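Local coordinates for Slr0280 protein (PDB 5H3K), which is of unknown function but carries a phosphodiester glycosidase domain of the NAGPA family, consistent with cleavage of sugar phosphodiesters, at residues Q526-R531 and H548-G553; I390-G395 and G473-G478; S57-S62 and T189-S194; L351-S356 and G382-S387; T296-N301 and T582-G587. All coordinates share one frame; numbering follows the deposited sequence.

How the contacts relate
Contacts 2, 4 and 5 are buried, contact 3 is partly so, and contact 1 lies at the surface. Contacts 4 and 5 each turn on one leucine methyl, packed on alanine and tryptophan in contact 4, and on a threonine (its carbonyl oxygen included) and a valine in contact 5. Contact 1 instead relies on a serine-histidine hydrogen bond and a bridging water; contact 2 combines methyl packing with a water bridge. Contacts 2 and 4 share strand 379-392. Contacts 1 and 5 touch where Thr582 meets His548 and Arg531. Contact 3, where an asparagine faces a hairpin turn, lies across the chain's centre from contacts 2 and 4.

Contact 1 (Q526-R531 and H548-G553); sequences QQRASR and HNRVGG
Ser530 and His548 bring the two loops closest, with their CA atoms 4.3 Å apart, and from there the backbones diverge. Beside this point a water joins the backbones, donating to Ala529 O at 2.9 Å and to His548 O at 2.7 Å. Arg550 to Gly553 form a type II beta turn closed by Gly553 N on Arg550 O. Among the side chains, Ser530 OG reaches the edge of the imidazole near its plane and is hydrogen-bonded to His548 ND1 at 2.7 Å; either could donate. Ser530 CB lies 3.3 Å from His548 ND1. His548 NE2 bonds to Asp592, so both ring nitrogens are engaged, which probably fixes the rotation of the ring. The second meeting is looser: Arg528 CG approaches Arg550 NH1 at 4.1 Å, the guanidinium planes 24° apart. Arg528 NH2 bonds to Gln526 O in its guanidinium plane, although the donor stands well above the carbonyl plane. Arg550 binds Ala554 O and Gly555 O, and the Glu560 carboxylate, its salt-bridge partner, probably offsets the nearness of the two positive charges. Both loops fall within the phosphodiester glycosidase family region and join at the surface. Segment 526-531 leads from helix 522-526 into strand 531-536. The loop 548-553 follows strand 542-547, which pairs antiparallel with 531-536, and runs towards helix 558-567, which carries Glu560; Arg550 also packs on Phe293 of strand 291-300.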
# COMPACT_ATOMS: atom_id res chain seq x y z
N GLN A 526 -23.26 2.96 -4.20
CA GLN A 526 -23.98 3.12 -2.93
C GLN A 526 -23.26 2.41 -1.79
O GLN A 526 -23.71 2.40 -0.65
CB GLN A 526 -25.44 2.66 -3.06
CG GLN A 526 -25.61 1.28 -3.65
CD GLN A 526 -27.02 1.04 -4.16
OE1 GLN A 526 -27.65 1.93 -4.74
NE2 GLN A 526 -27.53 -0.18 -3.95
N GLN A 527 -22.11 1.85 -2.10
CA GLN A 527 -21.34 1.11 -1.13
C GLN A 527 -20.63 2.02 -0.11
O GLN A 527 -20.13 3.10 -0.45
CB GLN A 527 -20.34 0.25 -1.90
CG GLN A 527 -19.45 -0.65 -1.10
CD GLN A 527 -18.60 -1.51 -2.02
OE1 GLN A 527 -18.14 -1.05 -3.07
NE2 GLN A 527 -18.40 -2.77 -1.63
N ARG A 528 -20.62 1.58 1.16
CA ARG A 528 -19.80 2.20 2.21
C ARG A 528 -18.60 1.30 2.48
O ARG A 528 -18.76 0.10 2.70
CB ARG A 528 -20.61 2.34 3.50
CG ARG A 528 -21.31 3.68 3.65
CD ARG A 528 -22.29 3.93 2.56
NE ARG A 528 -22.99 5.19 2.74
CZ ARG A 528 -23.93 5.64 1.91
NH1 ARG A 528 -24.53 6.80 2.13
NH2 ARG A 528 -24.26 4.91 0.85
N ALA A 529 -17.38 1.85 2.44
CA ALA A 529 -16.20 0.99 2.50
C ALA A 529 -14.94 1.70 2.96
O ALA A 529 -14.90 2.94 3.00
CB ALA A 529 -15.95 0.35 1.11
N SER A 530 -13.90 0.92 3.27
CA SER A 530 -12.55 1.46 3.41
C SER A 530 -12.20 2.13 2.09
O SER A 530 -12.66 1.69 1.02
CB SER A 530 -11.54 0.36 3.71
OG SER A 530 -11.86 -0.30 4.93
N ARG A 531 -11.43 3.21 2.15
CA ARG A 531 -11.02 3.94 0.94
C ARG A 531 -9.53 4.28 0.90
O ARG A 531 -8.89 4.47 1.94
CB ARG A 531 -11.83 5.24 0.78
CG ARG A 531 -13.35 5.06 0.83
CD ARG A 531 -13.90 4.41 -0.45
NE ARG A 531 -15.34 4.25 -0.32
CZ ARG A 531 -16.13 3.65 -1.21
NH1 ARG A 531 -15.62 3.15 -2.33
NH2 ARG A 531 -17.43 3.55 -0.96
N HIS A 548 -10.89 4.11 7.12
CA HIS A 548 -11.70 2.91 7.35
C HIS A 548 -13.08 3.28 7.89
O HIS A 548 -13.74 4.15 7.32
CB HIS A 548 -10.92 1.88 8.16
CG HIS A 548 -9.68 1.41 7.45
ND1 HIS A 548 -9.73 0.44 6.47
CD2 HIS A 548 -8.39 1.79 7.55
CE1 HIS A 548 -8.50 0.24 6.00
NE2 HIS A 548 -7.67 1.05 6.64
N ASN A 549 -13.54 2.63 8.95
CA ASN A 549 -14.88 2.93 9.47
C ASN A 549 -14.90 4.22 10.25
O ASN A 549 -13.93 4.53 10.97
CB ASN A 549 -15.38 1.80 10.38
CG ASN A 549 -15.65 0.52 9.62
OD1 ASN A 549 -16.80 0.19 9.34
ND2 ASN A 549 -14.59 -0.21 9.29
N ARG A 550 -15.98 4.97 10.13
CA ARG A 550 -16.18 6.13 11.00
C ARG A 550 -16.42 5.62 12.42
O ARG A 550 -16.80 4.46 12.63
CB ARG A 550 -17.35 6.99 10.51
CG ARG A 550 -18.74 6.45 10.88
CD ARG A 550 -19.82 7.05 9.99
NE ARG A 550 -19.75 6.52 8.62
CZ ARG A 550 -20.30 7.10 7.55
NH1 ARG A 550 -20.18 6.54 6.36
NH2 ARG A 550 -20.96 8.24 7.68
N VAL A 551 -16.15 6.48 13.40
CA VAL A 551 -16.39 6.10 14.79
C VAL A 551 -17.86 5.73 14.95
O VAL A 551 -18.75 6.54 14.70
CB VAL A 551 -16.00 7.23 15.77
CG1 VAL A 551 -16.35 6.84 17.21
CG2 VAL A 551 -14.50 7.53 15.65
N GLY A 552 -18.11 4.47 15.31
CA GLY A 552 -19.45 3.97 15.56
C GLY A 552 -20.33 3.78 14.33
O GLY A 552 -21.55 3.80 14.43
N GLY A 553 -19.71 3.60 13.16
CA GLY A 553 -20.47 3.50 11.93
C GLY A 553 -19.69 2.84 10.81
O GLY A 553 -18.68 2.18 11.05
O HOH W 1 -13.60 4.89 4.75

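Contact 2 (I390-G395 and G473-G478); sequences ITTGSG and GVLAVG
Thr392, which faces Val474 and Leu475, heads an ST turn: its OG1 accepts from Ser394 N at 3.2 Å with an N-H...O angle of 156°, and more weakly from Gly395 N. A type I beta turn from Thr392 to Gly395 overlaps it, closed by Gly395 N on Thr392 O at 3.0 Å. The two branches of the threonine divide the work. With OG1 set between the backbone N and the carbonyl carbon (chi1 74°), CG2 lies anti to the carbonyl carbon and meets the other loop. There it is 3.9 Å from Val474 O, 4.2 Å from Val474 CG1 and 4.1 Å from Leu475 CD2, a single methyl touching both backbone and side chains. No direct hydrogen bond crosses; instead a water lies 2.9 Å from Thr392 OG1 and donates to Val474 O at 2.8 Å, joining the turn to the carbonyl. With an alanine here, Ser394 N would probably lose its side-chain acceptor, the bridging water one of its two mates, and a gap would open before Val474 CG1 and Leu475 CD2. Segment 390-395 carries the last part of strand 379-392, which pairs with 397-403 and 481-488. Leu481 of strand 481-488 touches both Thr392 and Leu475, and Leu475 packs further on Ile463 of strand 460-466 and Leu398 of strand 397-403.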
# COMPACT_ATOMS: atom_id res chain seq x y z
N ILE A 390 -2.52 1.80 -35.43
CA ILE A 390 -1.63 0.85 -36.09
C ILE A 390 -1.71 1.12 -37.58
O ILE A 390 -2.79 1.04 -38.16
CB ILE A 390 -2.07 -0.59 -35.82
CG1 ILE A 390 -2.15 -0.87 -34.32
CG2 ILE A 390 -1.11 -1.58 -36.51
CD1 ILE A 390 -2.58 -2.30 -33.99
N THR A 391 -0.56 1.45 -38.19
CA THR A 391 -0.48 1.80 -39.60
C THR A 391 0.35 0.75 -40.33
O THR A 391 1.48 0.46 -39.94
CB THR A 391 0.17 3.18 -39.81
OG1 THR A 391 -0.63 4.19 -39.18
CG2 THR A 391 0.30 3.52 -41.30
N THR A 392 -0.22 0.17 -41.39
CA THR A 392 0.44 -0.89 -42.15
C THR A 392 1.34 -0.32 -43.24
O THR A 392 1.37 0.89 -43.49
CB THR A 392 -0.56 -1.82 -42.84
OG1 THR A 392 -1.12 -1.13 -43.97
CG2 THR A 392 -1.67 -2.26 -41.90
N GLY A 393 2.06 -1.22 -43.92
CA GLY A 393 2.98 -0.82 -44.97
C GLY A 393 2.30 -0.30 -46.22
O GLY A 393 2.96 0.16 -47.15
N SER A 394 0.97 -0.39 -46.26
CA SER A 394 0.24 0.20 -47.38
C SER A 394 -0.33 1.56 -46.98
O SER A 394 -0.70 2.37 -47.83
CB SER A 394 -0.88 -0.72 -47.86
OG SER A 394 -1.92 -0.80 -46.90
N GLY A 395 -0.40 1.81 -45.68
CA GLY A 395 -0.93 3.07 -45.19
C GLY A 395 -2.27 2.94 -44.50
O GLY A 395 -2.75 3.91 -43.90
N GLY A 473 -7.48 -9.40 -44.86
CA GLY A 473 -6.38 -9.06 -45.73
C GLY A 473 -5.55 -7.86 -45.29
O GLY A 473 -4.48 -7.61 -45.86
N VAL A 474 -6.04 -7.12 -44.30
CA VAL A 474 -5.34 -5.92 -43.82
C VAL A 474 -4.01 -6.28 -43.15
O VAL A 474 -3.01 -5.58 -43.32
CB VAL A 474 -6.24 -5.12 -42.85
CG1 VAL A 474 -5.48 -3.96 -42.22
CG2 VAL A 474 -7.46 -4.60 -43.59
N LEU A 475 -4.00 -7.37 -42.39
CA LEU A 475 -2.80 -7.82 -41.69
C LEU A 475 -2.23 -9.12 -42.25
O LEU A 475 -2.03 -10.10 -41.51
CB LEU A 475 -3.08 -8.01 -40.20
CG LEU A 475 -3.48 -6.74 -39.44
CD1 LEU A 475 -3.65 -7.05 -37.95
CD2 LEU A 475 -2.46 -5.64 -39.65
N ALA A 476 -1.95 -9.14 -43.55
CA ALA A 476 -1.33 -10.31 -44.18
C ALA A 476 0.05 -10.59 -43.59
O ALA A 476 0.77 -9.67 -43.20
CB ALA A 476 -1.23 -10.11 -45.69
N VAL A 477 0.43 -11.87 -43.53
CA VAL A 477 1.79 -12.25 -43.14
C VAL A 477 2.82 -11.50 -43.99
O VAL A 477 2.73 -11.49 -45.23
CB VAL A 477 2.00 -13.79 -43.25
CG1 VAL A 477 3.45 -14.18 -42.98
CG2 VAL A 477 1.06 -14.53 -42.28
N GLY A 478 3.76 -10.83 -43.34
CA GLY A 478 4.75 -10.04 -44.04
C GLY A 478 4.51 -8.55 -43.98
O GLY A 478 5.42 -7.75 -44.26
O HOH W 2 -2.66 -3.37 -44.98

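Contact 3 (S57-S62 and T189-S194); sequences SIDGKS and TINASS
Asn191 presents one face of its amide to two consecutive residues of a hairpin, with Ile58 CG2 over the carbonyl half and Asp59 CB over ND2. Its CG is anti to the backbone N (chi1 -179°), which carries the amide out from the inverse gamma turn centred on this residue. Ile58 CG2 rests 3.7 Å from Asn191 OD1 and 3.8 Å from Asn191 CG, so the methyl lies over the amide on its CB-CG-OD1 side. On the same face Asp59 CB lies 3.7 Å from Asn191 ND2, and the carboxylate and amide planes stand only 22° apart. Asp59 OD2 is nevertheless 4.1 Å from Asn191 ND2, and no hydrogen bond joins the two side chains directly. Both instead bond to Ser235 OG, at the start of strand 235-241. Ile58 and Asp59 belong to a type I' turn, Ile58 to Lys61, which links strands 55-58 and 61-72. A leucine in place of Asn191 would probably leave Ser235 OG without one of its partners and set an apolar group beside the Asp59 carboxylate. The chemistry is therefore van der Waals packing between the segments, with their polar ends linked through Ser235 OG, to which both are hydrogen-bonded.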
# COMPACT_ATOMS: atom_id res chain seq x y z
N SER A 57 13.94 -11.90 16.22
CA SER A 57 13.40 -13.09 16.86
C SER A 57 13.03 -12.79 18.30
O SER A 57 13.83 -12.21 19.04
CB SER A 57 14.40 -14.24 16.80
OG SER A 57 13.86 -15.38 17.43
N ILE A 58 11.82 -13.16 18.70
CA ILE A 58 11.35 -12.97 20.07
C ILE A 58 10.72 -14.28 20.56
O ILE A 58 9.77 -14.77 19.96
CB ILE A 58 10.26 -11.88 20.15
CG1 ILE A 58 10.79 -10.53 19.65
CG2 ILE A 58 9.76 -11.75 21.57
CD1 ILE A 58 9.75 -9.42 19.66
N ASP A 59 11.26 -14.83 21.65
CA ASP A 59 10.78 -16.11 22.18
C ASP A 59 10.74 -17.19 21.08
O ASP A 59 9.78 -17.95 20.98
CB ASP A 59 9.40 -15.94 22.84
CG ASP A 59 8.97 -17.16 23.64
OD1 ASP A 59 9.84 -18.02 23.92
OD2 ASP A 59 7.77 -17.27 23.99
N GLY A 60 11.77 -17.23 20.25
CA GLY A 60 11.90 -18.27 19.24
C GLY A 60 11.04 -18.12 17.99
O GLY A 60 11.00 -19.02 17.15
N LYS A 61 10.35 -16.99 17.88
CA LYS A 61 9.53 -16.73 16.69
C LYS A 61 10.07 -15.52 15.94
O LYS A 61 10.49 -14.54 16.56
CB LYS A 61 8.06 -16.53 17.07
CG LYS A 61 7.45 -17.71 17.80
CD LYS A 61 7.77 -19.04 17.12
CE LYS A 61 6.73 -19.45 16.07
NZ LYS A 61 6.88 -20.89 15.65
N SER A 62 10.09 -15.60 14.61
CA SER A 62 10.63 -14.51 13.80
C SER A 62 9.53 -13.59 13.31
O SER A 62 8.44 -14.04 12.93
CB SER A 62 11.42 -15.05 12.61
OG SER A 62 12.57 -15.74 13.05
N THR A 189 -0.32 -10.09 21.93
CA THR A 189 0.72 -11.06 22.25
C THR A 189 1.77 -10.34 23.07
O THR A 189 2.24 -9.26 22.67
CB THR A 189 1.37 -11.65 20.98
OG1 THR A 189 0.36 -12.20 20.12
CG2 THR A 189 2.37 -12.75 21.33
N ILE A 190 2.11 -10.91 24.22
CA ILE A 190 3.13 -10.33 25.10
C ILE A 190 4.21 -11.35 25.42
O ILE A 190 3.91 -12.50 25.78
CB ILE A 190 2.52 -9.89 26.45
CG1 ILE A 190 1.24 -9.10 26.24
CG2 ILE A 190 3.54 -9.09 27.26
CD1 ILE A 190 0.06 -9.75 26.91
N ASN A 191 5.46 -10.94 25.31
CA ASN A 191 6.57 -11.81 25.67
C ASN A 191 6.77 -11.76 27.19
O ASN A 191 7.79 -11.28 27.68
CB ASN A 191 7.85 -11.42 24.93
CG ASN A 191 9.05 -12.33 25.27
OD1 ASN A 191 10.20 -11.89 25.26
ND2 ASN A 191 8.77 -13.60 25.58
N ALA A 192 5.76 -12.24 27.92
CA ALA A 192 5.81 -12.34 29.38
C ALA A 192 5.06 -13.61 29.75
O ALA A 192 4.00 -13.89 29.18
CB ALA A 192 5.14 -11.13 30.03
N SER A 193 5.60 -14.37 30.69
CA SER A 193 5.01 -15.65 31.08
C SER A 193 3.91 -15.40 32.09
O SER A 193 3.95 -14.42 32.83
CB SER A 193 6.07 -16.57 31.68
OG SER A 193 6.59 -16.02 32.87
N SER A 194 2.91 -16.28 32.12
CA SER A 194 1.85 -16.17 33.12
C SER A 194 1.81 -17.39 34.02
O SER A 194 1.33 -18.45 33.62
CB SER A 194 0.49 -15.99 32.44
OG SER A 194 -0.55 -16.12 33.40

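Contact 4 (L351-S356 and G382-S387); sequences LGAVWS and GRLSLS
Leu384 alone in segment 382-387 makes the contact, meeting Ala353 and Trp355. Before it, Gly382 and Arg383 continue strand 379-392, and the arginine takes its charge to a salt bridge with Glu518. Leu384 then points inward: its CG is anti to the backbone N (chi1 171°), and with chi2 at 69° for CD1, the other methyl, CD2, extends the chain to its full reach. That methyl does all the touching. It lies 3.5 Å from Trp355 CZ3 and 3.7 Å from Trp355 CH2, meeting the six-membered ring obliquely, and 3.8 Å from Ala353 CB, so it touches both residues at once. The leucine and tryptophan side chains come from opposite directions, and the short CZ3 distance marks close packing. Trp355 NE1, at the far end of the indole, bonds to Phe495 O, which holds the ring in place. After Leu384 the chain resumes as strand, and Leu386 packs on Pro364 and Ser487. Strands 354-356 and 379-392 belong to the same mixed sheet, and Ala353 lies just before the former. Strand 369-373 pairs with 379-392, and its Ala370 touches Leu384 while its Ala372 touches Trp355; strand 481-488 adds Ser487, and Trp360 of strand 359-362 stacks on Trp355.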
# COMPACT_ATOMS: atom_id res chain seq x y z
N LEU A 351 -6.96 -3.90 -14.26
CA LEU A 351 -8.06 -3.23 -14.95
C LEU A 351 -7.86 -1.72 -14.84
O LEU A 351 -8.39 -1.08 -13.93
CB LEU A 351 -9.39 -3.62 -14.30
CG LEU A 351 -9.70 -5.12 -14.33
CD1 LEU A 351 -10.92 -5.44 -13.48
CD2 LEU A 351 -9.92 -5.56 -15.78
N GLY A 352 -7.06 -1.14 -15.74
CA GLY A 352 -6.83 0.30 -15.72
C GLY A 352 -5.36 0.64 -15.91
O GLY A 352 -4.50 -0.23 -15.82
N ALA A 353 -5.08 1.93 -16.08
CA ALA A 353 -3.77 2.37 -16.52
C ALA A 353 -2.66 2.17 -15.49
O ALA A 353 -2.83 2.49 -14.32
CB ALA A 353 -3.82 3.84 -16.93
N VAL A 354 -1.53 1.64 -15.94
CA VAL A 354 -0.33 1.59 -15.10
C VAL A 354 0.85 1.80 -16.02
O VAL A 354 1.06 1.01 -16.94
CB VAL A 354 -0.13 0.21 -14.41
CG1 VAL A 354 1.16 0.21 -13.61
CG2 VAL A 354 -1.32 -0.17 -13.50
N TRP A 355 1.63 2.87 -15.81
CA TRP A 355 2.83 3.06 -16.63
C TRP A 355 4.00 3.71 -15.89
O TRP A 355 3.80 4.49 -14.94
CB TRP A 355 2.51 3.80 -17.95
CG TRP A 355 2.30 5.32 -17.92
CD1 TRP A 355 3.20 6.28 -18.30
CD2 TRP A 355 1.09 6.02 -17.55
NE1 TRP A 355 2.63 7.53 -18.19
CE2 TRP A 355 1.35 7.40 -17.73
CE3 TRP A 355 -0.16 5.61 -17.09
CZ2 TRP A 355 0.38 8.38 -17.46
CZ3 TRP A 355 -1.11 6.58 -16.81
CH2 TRP A 355 -0.84 7.95 -17.00
N SER A 356 5.21 3.39 -16.31
CA SER A 356 6.40 3.96 -15.67
C SER A 356 7.55 4.03 -16.65
O SER A 356 7.74 3.11 -17.44
CB SER A 356 6.81 3.15 -14.43
OG SER A 356 7.31 1.89 -14.79
N GLY A 382 -6.73 13.70 -14.39
CA GLY A 382 -7.76 13.83 -15.40
C GLY A 382 -8.40 12.49 -15.65
O GLY A 382 -8.10 11.53 -14.96
N ARG A 383 -9.29 12.43 -16.64
CA ARG A 383 -9.91 11.17 -17.01
C ARG A 383 -9.23 10.70 -18.28
O ARG A 383 -9.33 11.34 -19.33
CB ARG A 383 -11.41 11.35 -17.18
CG ARG A 383 -12.06 11.83 -15.88
CD ARG A 383 -13.57 11.79 -15.94
NE ARG A 383 -14.18 12.17 -14.66
CZ ARG A 383 -14.43 13.43 -14.29
NH1 ARG A 383 -14.12 14.45 -15.08
NH2 ARG A 383 -14.99 13.67 -13.11
N LEU A 384 -8.51 9.59 -18.17
CA LEU A 384 -7.53 9.21 -19.17
C LEU A 384 -8.05 8.17 -20.17
O LEU A 384 -8.69 7.18 -19.80
CB LEU A 384 -6.28 8.68 -18.46
CG LEU A 384 -5.20 8.01 -19.32
CD1 LEU A 384 -4.52 9.06 -20.21
CD2 LEU A 384 -4.19 7.32 -18.41
N SER A 385 -7.78 8.40 -21.44
CA SER A 385 -7.97 7.35 -22.43
C SER A 385 -6.74 7.30 -23.33
O SER A 385 -6.00 8.28 -23.46
CB SER A 385 -9.25 7.55 -23.24
OG SER A 385 -9.19 8.77 -23.95
N LEU A 386 -6.50 6.15 -23.94
CA LEU A 386 -5.34 5.98 -24.79
C LEU A 386 -5.84 5.30 -26.05
O LEU A 386 -6.58 4.33 -25.96
CB LEU A 386 -4.31 5.08 -24.11
CG LEU A 386 -3.13 4.62 -24.97
CD1 LEU A 386 -2.20 5.78 -25.24
CD2 LEU A 386 -2.39 3.45 -24.30
N SER A 387 -5.47 5.81 -27.21
CA SER A 387 -5.73 5.07 -28.43
C SER A 387 -4.42 4.86 -29.16
O SER A 387 -3.56 5.75 -29.19
CB SER A 387 -6.76 5.79 -29.33
OG SER A 387 -6.25 7.01 -29.81

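Contact 5 (T296-N301 and T582-G587); sequences TTVTIN and TSLALG
Leu584 fills the tight half of this contact, its CD2 methyl meeting Thr296 and Val298 together. CD2 approaches Thr296 O at 3.7 Å and Thr296 CG2 at 3.9 Å, and stands 4.2 Å from Val298 CG2. The leucine extends across because CG is anti to the backbone N (chi1 172°), and Thr296 CG2 is brought to it in the same way, leaving OG1 beside its own backbone N to bond with Gln283. Val298, which contributes most of the buried surface on its strand, flanks the methyl with CG2. The other half is looser. Leu586 points inward, but its CD1 stops 4.7 Å from Val298 CG1, a longer separation than those made by Leu584 CD2; no hydrogen bond crosses anywhere between the segments. Towards Asn301 and Gly587 both segments become partly exposed. The strands do not pair: their axes pass 8.6 Å apart at 55°, which places the meeting between two sheets, face against face. Strand 296-300 is bound on one side to 279-288 and on the other to 542-547; strand 584-586 pairs with 336-339 and 589-590. Trp281 of strand 279-288 packs on Leu586, and helix 325-331 covers the far side of 584-586 at Ala585.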
# COMPACT_ATOMS: atom_id res chain seq x y z
N THR A 296 -5.46 7.76 8.09
CA THR A 296 -4.01 7.70 8.04
C THR A 296 -3.49 8.33 6.76
O THR A 296 -3.99 8.03 5.66
CB THR A 296 -3.51 6.24 8.07
OG1 THR A 296 -4.22 5.50 9.07
CG2 THR A 296 -2.02 6.21 8.36
N THR A 297 -2.51 9.22 6.88
CA THR A 297 -1.93 9.84 5.71
C THR A 297 -0.41 9.80 5.74
O THR A 297 0.21 9.79 6.81
CB THR A 297 -2.36 11.31 5.55
OG1 THR A 297 -1.94 12.06 6.70
CG2 THR A 297 -3.87 11.44 5.38
N VAL A 298 0.18 9.79 4.56
CA VAL A 298 1.60 10.08 4.44
C VAL A 298 1.71 11.15 3.39
O VAL A 298 1.16 11.02 2.29
CB VAL A 298 2.42 8.86 4.04
CG1 VAL A 298 3.87 9.26 3.86
CG2 VAL A 298 2.28 7.76 5.10
N THR A 299 2.38 12.24 3.75
CA THR A 299 2.48 13.39 2.86
C THR A 299 3.92 13.50 2.38
O THR A 299 4.87 13.43 3.17
CB THR A 299 2.04 14.70 3.56
OG1 THR A 299 0.66 14.60 3.93
CG2 THR A 299 2.22 15.89 2.62
N ILE A 300 4.09 13.64 1.07
CA ILE A 300 5.40 13.56 0.46
C ILE A 300 5.62 14.79 -0.40
O ILE A 300 4.78 15.12 -1.23
CB ILE A 300 5.51 12.31 -0.46
CG1 ILE A 300 5.32 11.01 0.33
CG2 ILE A 300 6.84 12.30 -1.20
CD1 ILE A 300 3.98 10.32 0.05
N ASN A 301 6.74 15.48 -0.18
CA ASN A 301 7.14 16.57 -1.06
C ASN A 301 7.94 15.99 -2.22
O ASN A 301 9.10 15.63 -2.06
CB ASN A 301 7.99 17.59 -0.29
CG ASN A 301 8.44 18.76 -1.17
OD1 ASN A 301 8.26 18.75 -2.40
ND2 ASN A 301 9.04 19.77 -0.55
N THR A 582 -7.55 -1.66 0.59
CA THR A 582 -6.93 -0.47 1.20
C THR A 582 -5.81 -0.88 2.14
O THR A 582 -6.01 -1.66 3.06
CB THR A 582 -7.96 0.41 1.94
OG1 THR A 582 -8.83 1.02 0.97
CG2 THR A 582 -7.24 1.53 2.72
N SER A 583 -4.61 -0.33 1.91
CA SER A 583 -3.45 -0.62 2.75
C SER A 583 -2.34 0.39 2.45
O SER A 583 -2.08 0.72 1.29
CB SER A 583 -2.99 -2.07 2.55
OG SER A 583 -3.18 -2.46 1.19
N LEU A 584 -1.71 0.89 3.50
CA LEU A 584 -0.72 1.95 3.39
C LEU A 584 0.49 1.53 4.21
O LEU A 584 0.37 1.34 5.42
CB LEU A 584 -1.31 3.26 3.93
CG LEU A 584 -0.43 4.50 4.11
CD1 LEU A 584 0.27 4.81 2.80
CD2 LEU A 584 -1.29 5.68 4.56
N ALA A 585 1.64 1.37 3.55
CA ALA A 585 2.84 0.86 4.22
C ALA A 585 3.91 1.93 4.33
O ALA A 585 4.14 2.69 3.39
CB ALA A 585 3.41 -0.38 3.50
N LEU A 586 4.57 1.99 5.49
CA LEU A 586 5.66 2.93 5.70
C LEU A 586 6.81 2.18 6.34
O LEU A 586 6.63 1.53 7.38
CB LEU A 586 5.20 4.10 6.59
CG LEU A 586 6.28 5.15 6.93
CD1 LEU A 586 6.67 5.93 5.68
CD2 LEU A 586 5.82 6.09 8.05
N GLY A 587 7.99 2.26 5.73
CA GLY A 587 9.12 1.46 6.19
C GLY A 587 8.80 -0.03 6.21
O GLY A 587 9.24 -0.76 7.09